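Local coordinates for fluoroacetyl-CoA-specific thioesterase-like domain-containing protein (Thermanaerovibrio acidaminovorans, PDB 3QOO) that is of unknown function but adopts a hot-dog fold and, being related to fluoroacetyl-CoA-specific thioesterases, may act on an acyl-CoA thioester, at residues A[30-33]-A[34-37]; A[37-41]-A[42-46]; A[51-54]-A[55-59]. All coordinates share one frame; numbering follows the deposited sequence.

Contact 1: residues A[30-33]-A[34-37]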
loop_
_atom_site.group_PDB
_atom_site.type_symbol
_atom_site.label_atom_id
_atom_site.label_comp_id
_atom_site.label_asym_id
_atom_site.label_seq_id
_atom_site.Cartn_x
_atom_site.Cartn_y
_atom_site.Cartn_z
ATOM N N ASN A 30 1.299 -10.421 0.181
ATOM C CA ASN A 30 0.779 -10.690 -1.185
ATOM C C ASN A 30 -0.607 -11.372 -1.199
ATOM O O ASN A 30 -1.293 -11.385 -2.241
ATOM C CB ASN A 30 1.777 -11.564 -1.991
ATOM C CG ASN A 30 2.915 -10.755 -2.615
ATOM O OD1 ASN A 30 2.643 -9.776 -3.333
ATOM N ND2 ASN A 30 4.183 -11.188 -2.402
ATOM N N ARG A 31 -0.963 -12.001 -0.076
ATOM C CA ARG A 31 -2.263 -12.694 0.068
ATOM C C ARG A 31 -2.493 -13.692 -1.077
ATOM O O ARG A 31 -3.597 -13.832 -1.631
ATOM C CB ARG A 31 -3.409 -11.671 0.172
ATOM C CG ARG A 31 -3.212 -10.585 1.249
ATOM C CD ARG A 31 -2.835 -11.155 2.606
ATOM N NE ARG A 31 -3.801 -12.116 3.116
ATOM C CZ ARG A 31 -4.652 -11.914 4.131
ATOM N NH1 ARG A 31 -5.482 -12.900 4.500
ATOM N NH2 ARG A 31 -4.697 -10.744 4.780
ATOM N N SER A 32 -1.425 -14.408 -1.405
ATOM C CA SER A 32 -1.396 -15.360 -2.520
ATOM C C SER A 32 -0.218 -16.312 -2.316
ATOM O O SER A 32 0.953 -15.896 -2.344
ATOM C CB SER A 32 -1.216 -14.619 -3.838
ATOM O OG SER A 32 -1.079 -15.560 -4.880
ATOM N N LYS A 33 -0.511 -17.583 -2.068
ATOM C CA LYS A 33 0.568 -18.540 -1.831
ATOM C C LYS A 33 1.597 -18.537 -2.963
ATOM O O LYS A 33 2.824 -18.623 -2.725
ATOM C CB LYS A 33 0.003 -19.953 -1.714
ATOM C CG LYS A 33 1.097 -20.995 -1.469
ATOM C CD LYS A 33 0.551 -22.275 -0.865
ATOM C CE LYS A 33 1.600 -22.937 0.011
ATOM N NZ LYS A 33 1.938 -22.051 1.165
ATOM N N ALA A 34 1.102 -18.441 -4.192
ATOM C CA ALA A 34 1.959 -18.465 -5.388
ATOM C C ALA A 34 3.003 -17.334 -5.405
ATOM O O ALA A 34 4.000 -17.423 -6.127
ATOM C CB ALA A 34 1.091 -18.353 -6.625
ATOM N N LEU A 35 2.779 -16.263 -4.642
ATOM C CA LEU A 35 3.669 -15.098 -4.656
ATOM C C LEU A 35 4.536 -15.003 -3.416
ATOM O O LEU A 35 5.033 -13.937 -3.117
ATOM C CB LEU A 35 2.812 -13.849 -4.814
ATOM C CG LEU A 35 1.842 -13.902 -6.005
ATOM C CD1 LEU A 35 1.152 -12.581 -6.164
ATOM C CD2 LEU A 35 2.578 -14.326 -7.314
ATOM N N GLU A 36 4.776 -16.124 -2.750
ATOM C CA GLU A 36 5.510 -16.146 -1.511
ATOM C C GLU A 36 6.993 -15.824 -1.671
ATOM O O GLU A 36 7.665 -15.618 -0.666
ATOM C CB GLU A 36 5.451 -17.560 -0.933
ATOM C CG GLU A 36 4.155 -18.112 -0.464
ATOM C CD GLU A 36 4.352 -19.569 -0.020
ATOM O OE1 GLU A 36 4.637 -20.462 -0.868
ATOM O OE2 GLU A 36 4.229 -19.829 1.184
ATOM N N GLU A 37 7.517 -15.811 -2.888
ATOM C CA GLU A 37 8.953 -15.635 -3.108
ATOM C C GLU A 37 9.403 -14.183 -3.080
ATOM O O GLU A 37 10.588 -13.951 -3.008
ATOM C CB GLU A 37 9.439 -16.265 -4.429
ATOM C CG GLU A 37 9.774 -17.713 -4.308
ATOM C CD GLU A 37 10.525 -18.298 -5.484
ATOM O OE1 GLU A 37 11.605 -17.801 -5.864
ATOM O OE2 GLU A 37 10.096 -19.340 -5.974
HETATM O O HOH W 1 -1.476 -18.147 -4.781
#
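One water ties Ser32 to Ala34, its oxygen gripped from two directions: it donates to Ser32 OG at 2.6 Å and accepts from Ala34 N at 2.7 Å. Ser32 OG stands opposite its own backbone nitrogen across the CA-CB bond (chi1 175°), and this brings the hydroxyl to the start of a short 3-10 turn, where the water meets the amide of Ala34. The turn itself is closed by Leu35 N bonding to Ser32 O at 3.0 Å. The Leu35 side chain folds back over the preceding residues: its CG rests 3.5 Å from Ser32 OG, while its CB sits 3.8 Å from Asn30 CB, the Asn30 and Leu35 chains crossing at about a right angle. On the outer, exposed side, Lys33 and Glu36 run side by side, and the lysine bends at its last torsion (chi4 63°). Lys33 NZ thereby forms a salt bridge to Glu36 OE2 at 3.2 Å, reaching it from above the carboxylate plane, although the position of the Glu36 chain is somewhat doubtful. Asn30 ND2 makes weak bonds to the carbonyls of Thr27 and Phe38. The turn lies in the loop between strand 15-21 and helix 41-56, with Ala34 and Leu35 packed on Val65 and Ser66 of the second subunit's strand 64-75, and Arg31 salt-bridged to Glu46 on that subunit's helix 41-56.

Contact 2: residues A[37-41]-A[42-46]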
loop_
_atom_site.group_PDB
_atom_site.type_symbol
_atom_site.label_atom_id
_atom_site.label_comp_id
_atom_site.label_asym_id
_atom_site.label_seq_id
_atom_site.Cartn_x
_atom_site.Cartn_y
_atom_site.Cartn_z
ATOM N N GLU A 37 7.517 -15.811 -2.888
ATOM C CA GLU A 37 8.953 -15.635 -3.108
ATOM C C GLU A 37 9.403 -14.183 -3.080
ATOM O O GLU A 37 10.588 -13.951 -3.008
ATOM C CB GLU A 37 9.439 -16.265 -4.429
ATOM C CG GLU A 37 9.774 -17.713 -4.308
ATOM C CD GLU A 37 10.525 -18.298 -5.484
ATOM O OE1 GLU A 37 11.605 -17.801 -5.864
ATOM O OE2 GLU A 37 10.096 -19.340 -5.974
ATOM N N PHE A 38 8.514 -13.217 -3.164
ATOM C CA PHE A 38 8.970 -11.835 -3.287
ATOM C C PHE A 38 8.113 -10.840 -2.538
ATOM O O PHE A 38 6.982 -11.112 -2.142
ATOM C CB PHE A 38 9.125 -11.478 -4.766
ATOM C CG PHE A 38 7.890 -11.716 -5.599
ATOM C CD1 PHE A 38 6.920 -10.739 -5.709
ATOM C CD2 PHE A 38 7.757 -12.884 -6.320
ATOM C CE1 PHE A 38 5.831 -10.936 -6.504
ATOM C CE2 PHE A 38 6.668 -13.098 -7.110
ATOM C CZ PHE A 38 5.699 -12.139 -7.212
HETATM N N MSE A 39 8.687 -9.668 -2.332
HETATM C CA MSE A 39 8.093 -8.650 -1.488
HETATM C C MSE A 39 6.777 -8.136 -2.063
HETATM O O MSE A 39 6.668 -7.874 -3.266
HETATM C CB MSE A 39 9.094 -7.497 -1.356
HETATM C CG MSE A 39 8.621 -6.331 -0.469
HETATM SE SE MSE A 39 10.034 -5.038 -0.063
HETATM C CE MSE A 39 10.242 -5.770 1.561
ATOM N N SER A 40 5.784 -7.966 -1.194
ATOM C CA SER A 40 4.442 -7.511 -1.577
ATOM C C SER A 40 4.365 -5.998 -1.719
ATOM O O SER A 40 5.176 -5.224 -1.185
ATOM C CB SER A 40 3.453 -7.917 -0.515
ATOM O OG SER A 40 3.619 -7.127 0.639
ATOM N N THR A 41 3.337 -5.548 -2.411
ATOM C CA THR A 41 3.085 -4.126 -2.527
ATOM C C THR A 41 2.852 -3.488 -1.167
ATOM O O THR A 41 3.339 -2.389 -0.914
ATOM C CB THR A 41 1.899 -3.855 -3.430
ATOM O OG1 THR A 41 2.093 -4.579 -4.655
ATOM C CG2 THR A 41 1.777 -2.362 -3.752
ATOM N N ALA A 42 2.143 -4.175 -0.282
ATOM C CA ALA A 42 1.893 -3.658 1.056
ATOM C C ALA A 42 3.202 -3.432 1.800
ATOM O O ALA A 42 3.353 -2.435 2.534
ATOM C CB ALA A 42 1.006 -4.606 1.871
ATOM N N ALA A 43 4.169 -4.328 1.624
ATOM C CA ALA A 43 5.472 -4.176 2.261
ATOM C C ALA A 43 6.210 -2.969 1.718
ATOM O O ALA A 43 6.850 -2.239 2.482
ATOM C CB ALA A 43 6.304 -5.433 2.080
ATOM N N PHE A 44 6.211 -2.775 0.414
ATOM C CA PHE A 44 6.805 -1.562 -0.156
ATOM C C PHE A 44 6.169 -0.327 0.433
ATOM O O PHE A 44 6.861 0.638 0.788
ATOM C CB PHE A 44 6.688 -1.531 -1.677
ATOM C CG PHE A 44 7.630 -2.455 -2.379
ATOM C CD1 PHE A 44 8.964 -2.170 -2.479
ATOM C CD2 PHE A 44 7.172 -3.577 -3.024
ATOM C CE1 PHE A 44 9.834 -2.997 -3.119
ATOM C CE2 PHE A 44 8.045 -4.412 -3.698
ATOM C CZ PHE A 44 9.375 -4.124 -3.744
ATOM N N LEU A 45 4.844 -0.346 0.572
ATOM C CA LEU A 45 4.120 0.789 1.120
ATOM C C LEU A 45 4.483 1.030 2.593
ATOM O O LEU A 45 4.760 2.166 2.993
ATOM C CB LEU A 45 2.620 0.588 0.929
ATOM C CG LEU A 45 1.755 1.839 0.812
ATOM C CD1 LEU A 45 0.407 1.483 0.246
ATOM C CD2 LEU A 45 1.601 2.572 2.120
ATOM N N GLU A 46 4.488 -0.018 3.400
ATOM C CA GLU A 46 4.814 0.116 4.807
ATOM C C GLU A 46 6.197 0.770 4.983
ATOM O O GLU A 46 6.412 1.608 5.862
ATOM C CB GLU A 46 4.794 -1.258 5.473
ATOM C CG GLU A 46 5.120 -1.210 6.933
ATOM C CD GLU A 46 5.203 -2.573 7.572
ATOM O OE1 GLU A 46 4.784 -3.565 6.935
ATOM O OE2 GLU A 46 5.682 -2.628 8.725
#
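The extended backbone of Met39 and Ser40 turns into helix 41-56 with its first alpha-helical bonds in place, Phe44 N to Ser40 O at 3.1 Å and Leu45 N to Thr41 O at 2.9 Å. Ser40 is the N-cap: its OG accepts from Ala43 N at 3.0 Å, with an N-H...O angle of 155°. A chi1 of 73° sets OG between the backbone nitrogen and carbonyl carbon of Ser40, from where it reaches over the first turn; the same hydroxyl is also hydrogen-bonded to Thr29 OG1, so the cap joins the helix start to the preceding loop. Before the cap, Met39 (selenomethionine in this crystal) lies across the Phe44 ring in a Met-aromatic contact. Its SE sits over one face, 3.8 Å from the centroid of the Phe44 ring and 15° off the normal, while Met39 CG makes a CH-pi contact with the ring. This helix is the central one of the hot-dog fold, wrapped by the antiparallel sheet, and the Phe44 ring packs against that sheet, touching Val73, Val112 and Ala113. Met39 CG also packs on Ala43 CB at 3.6 Å, so the residue before the cap covers two side chains of the first turns. Thr41 CA comes to the edge of the Phe44 ring, near its plane, and Thr41 OG1 turns to a hydrogen bond with Asn75 ND2 on strand 64-75. Leu45, one step past the ring, meets Leu45 of the second subunit.

Contact 3: residues A[51-54]-A[55-59]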
loop_
_atom_site.group_PDB
_atom_site.type_symbol
_atom_site.label_atom_id
_atom_site.label_comp_id
_atom_site.label_asym_id
_atom_site.label_seq_id
_atom_site.Cartn_x
_atom_site.Cartn_y
_atom_site.Cartn_z
ATOM N N LEU A 51 9.796 5.514 6.305
ATOM C CA LEU A 51 10.770 6.552 5.960
ATOM C C LEU A 51 10.162 7.930 5.894
ATOM O O LEU A 51 10.792 8.889 6.331
ATOM C CB LEU A 51 11.448 6.236 4.640
ATOM C CG LEU A 51 12.648 5.332 4.703
ATOM C CD1 LEU A 51 13.155 5.064 3.310
ATOM C CD2 LEU A 51 13.718 5.912 5.562
ATOM N N ALA A 52 8.949 8.057 5.362
ATOM C CA ALA A 52 8.315 9.360 5.283
ATOM C C ALA A 52 8.124 9.914 6.690
ATOM O O ALA A 52 8.354 11.102 6.927
ATOM C CB ALA A 52 6.978 9.233 4.549
ATOM N N VAL A 53 7.696 9.068 7.617
ATOM C CA VAL A 53 7.518 9.514 8.993
ATOM C C VAL A 53 8.876 9.901 9.583
ATOM O O VAL A 53 8.984 10.914 10.308
ATOM C CB VAL A 53 6.840 8.411 9.837
ATOM C CG1 VAL A 53 6.872 8.730 11.328
ATOM C CG2 VAL A 53 5.393 8.215 9.405
ATOM N N GLU A 54 9.924 9.129 9.318
ATOM C CA GLU A 54 11.279 9.476 9.778
ATOM C C GLU A 54 11.796 10.800 9.220
ATOM O O GLU A 54 12.601 11.461 9.868
ATOM C CB GLU A 54 12.269 8.329 9.483
ATOM C CG GLU A 54 12.020 7.119 10.382
ATOM C CD GLU A 54 12.897 5.922 10.102
ATOM O OE1 GLU A 54 13.878 6.073 9.316
ATOM O OE2 GLU A 54 12.584 4.836 10.693
ATOM N N ILE A 55 11.365 11.197 8.037
ATOM C CA ILE A 55 11.788 12.464 7.473
ATOM C C ILE A 55 11.026 13.608 8.106
ATOM O O ILE A 55 11.609 14.639 8.433
ATOM C CB ILE A 55 11.557 12.476 5.938
ATOM C CG1 ILE A 55 12.474 11.472 5.245
ATOM C CG2 ILE A 55 11.738 13.872 5.351
ATOM C CD1 ILE A 55 12.074 11.107 3.870
ATOM N N LEU A 56 9.709 13.466 8.266
ATOM C CA LEU A 56 8.874 14.610 8.617
ATOM C C LEU A 56 8.684 14.841 10.106
ATOM O O LEU A 56 8.777 15.961 10.558
ATOM C CB LEU A 56 7.481 14.470 8.028
ATOM C CG LEU A 56 7.402 14.327 6.497
ATOM C CD1 LEU A 56 5.943 14.231 6.097
ATOM C CD2 LEU A 56 8.075 15.501 5.787
ATOM N N ASP A 57 8.377 13.804 10.876
ATOM C CA ASP A 57 7.703 14.065 12.155
ATOM C C ASP A 57 8.615 14.733 13.165
ATOM O O ASP A 57 8.175 15.607 13.919
ATOM C CB ASP A 57 7.031 12.808 12.716
ATOM C CG ASP A 57 5.760 12.482 11.973
ATOM O OD1 ASP A 57 5.701 12.731 10.768
ATOM O OD2 ASP A 57 4.792 12.073 12.593
ATOM N N HIS A 58 9.900 14.382 13.155
ATOM C CA HIS A 58 10.833 14.980 14.117
ATOM C C HIS A 58 11.072 16.456 13.808
ATOM O O HIS A 58 11.603 17.174 14.651
ATOM C CB HIS A 58 12.137 14.176 14.232
ATOM C CG HIS A 58 13.035 14.295 13.042
ATOM N ND1 HIS A 58 12.861 13.539 11.895
ATOM C CD2 HIS A 58 14.139 15.056 12.828
ATOM C CE1 HIS A 58 13.811 13.853 11.027
ATOM N NE2 HIS A 58 14.611 14.756 11.579
ATOM N N LYS A 59 10.716 16.905 12.611
ATOM C CA LYS A 59 10.815 18.308 12.228
ATOM C C LYS A 59 9.581 19.119 12.579
ATOM O O LYS A 59 9.600 20.345 12.396
ATOM C CB LYS A 59 11.099 18.430 10.730
ATOM C CG LYS A 59 12.358 17.721 10.259
ATOM C CD LYS A 59 13.601 18.287 10.845
ATOM C CE LYS A 59 13.811 19.740 10.453
ATOM N NZ LYS A 59 15.154 20.208 10.876
HETATM O O HOH W 2 10.689 11.740 12.304
#
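The His58 imidazole presents its ND1-CE1 edge to the carbonyl of Glu54, with Glu54 O near the ring plane and 2.9 Å from His58 ND1. A water lies in the plane at the ring's edge, 2.8 Å from His58 ND1, and Lys59 CG rests over one face of the ring, offset toward the rim. A chi1 of 72° folds the imidazole back over its own main chain, toward the previous turn. The water donates to Val53 O at 2.8 Å and accepts from His58 N at 2.9 Å, standing in for the helical bond that His58 N would make to Glu54 O in a continuing helix. Val53 O is thus held twice, since Asp57 N also bonds to it at 3.0 Å. Earlier in the helix, Ile55 N bonds to Leu51 O and weakly to Ala52 O, and the Ile55 side chain lies against the first of these carbonyls, CG1 at 3.3 Å from Leu51 O. Leu56 CG lies alongside Ala52 O in the same manner, at 3.4 Å. Val53 and Asp57 slant across each other, Val53 CG1 being 4.0 Å from Asp57 CG, while Asp57 OD1 is hydrogen-bonded to Ser66 OG. Leu51 and Ile55 lean on strand 84-95, and Leu56 on Arg119. The water gives His58 N an acceptor and Val53 O a second donor; bonded to His58 ND1 as well, it fixes ring and main chain together where the regular helical bonding gives way.

In the fold
Going from the N terminus, the chain leaves strand 15-21 and enters the loop where contact 1 closes a tight turn at 30-37. Contacts 1 and 2 share Glu37 and touch around Asn30, and contact 2 carries the loop into helix 41-56. Contact 3 follows on the same helix, its centre about 21 Å from that of contact 2, and lies near the helix's far end. The three are in series, none nesting or crossing. Contacts 1 and 2 bring the loop and helix start to the second subunit, contact 2 also resting on strands 64-75 and 110-123; contact 3 sets the helix end mainly against strands 15-21, 84-95 and 110-123, with Val53 reaching Arg31 of the second subunit.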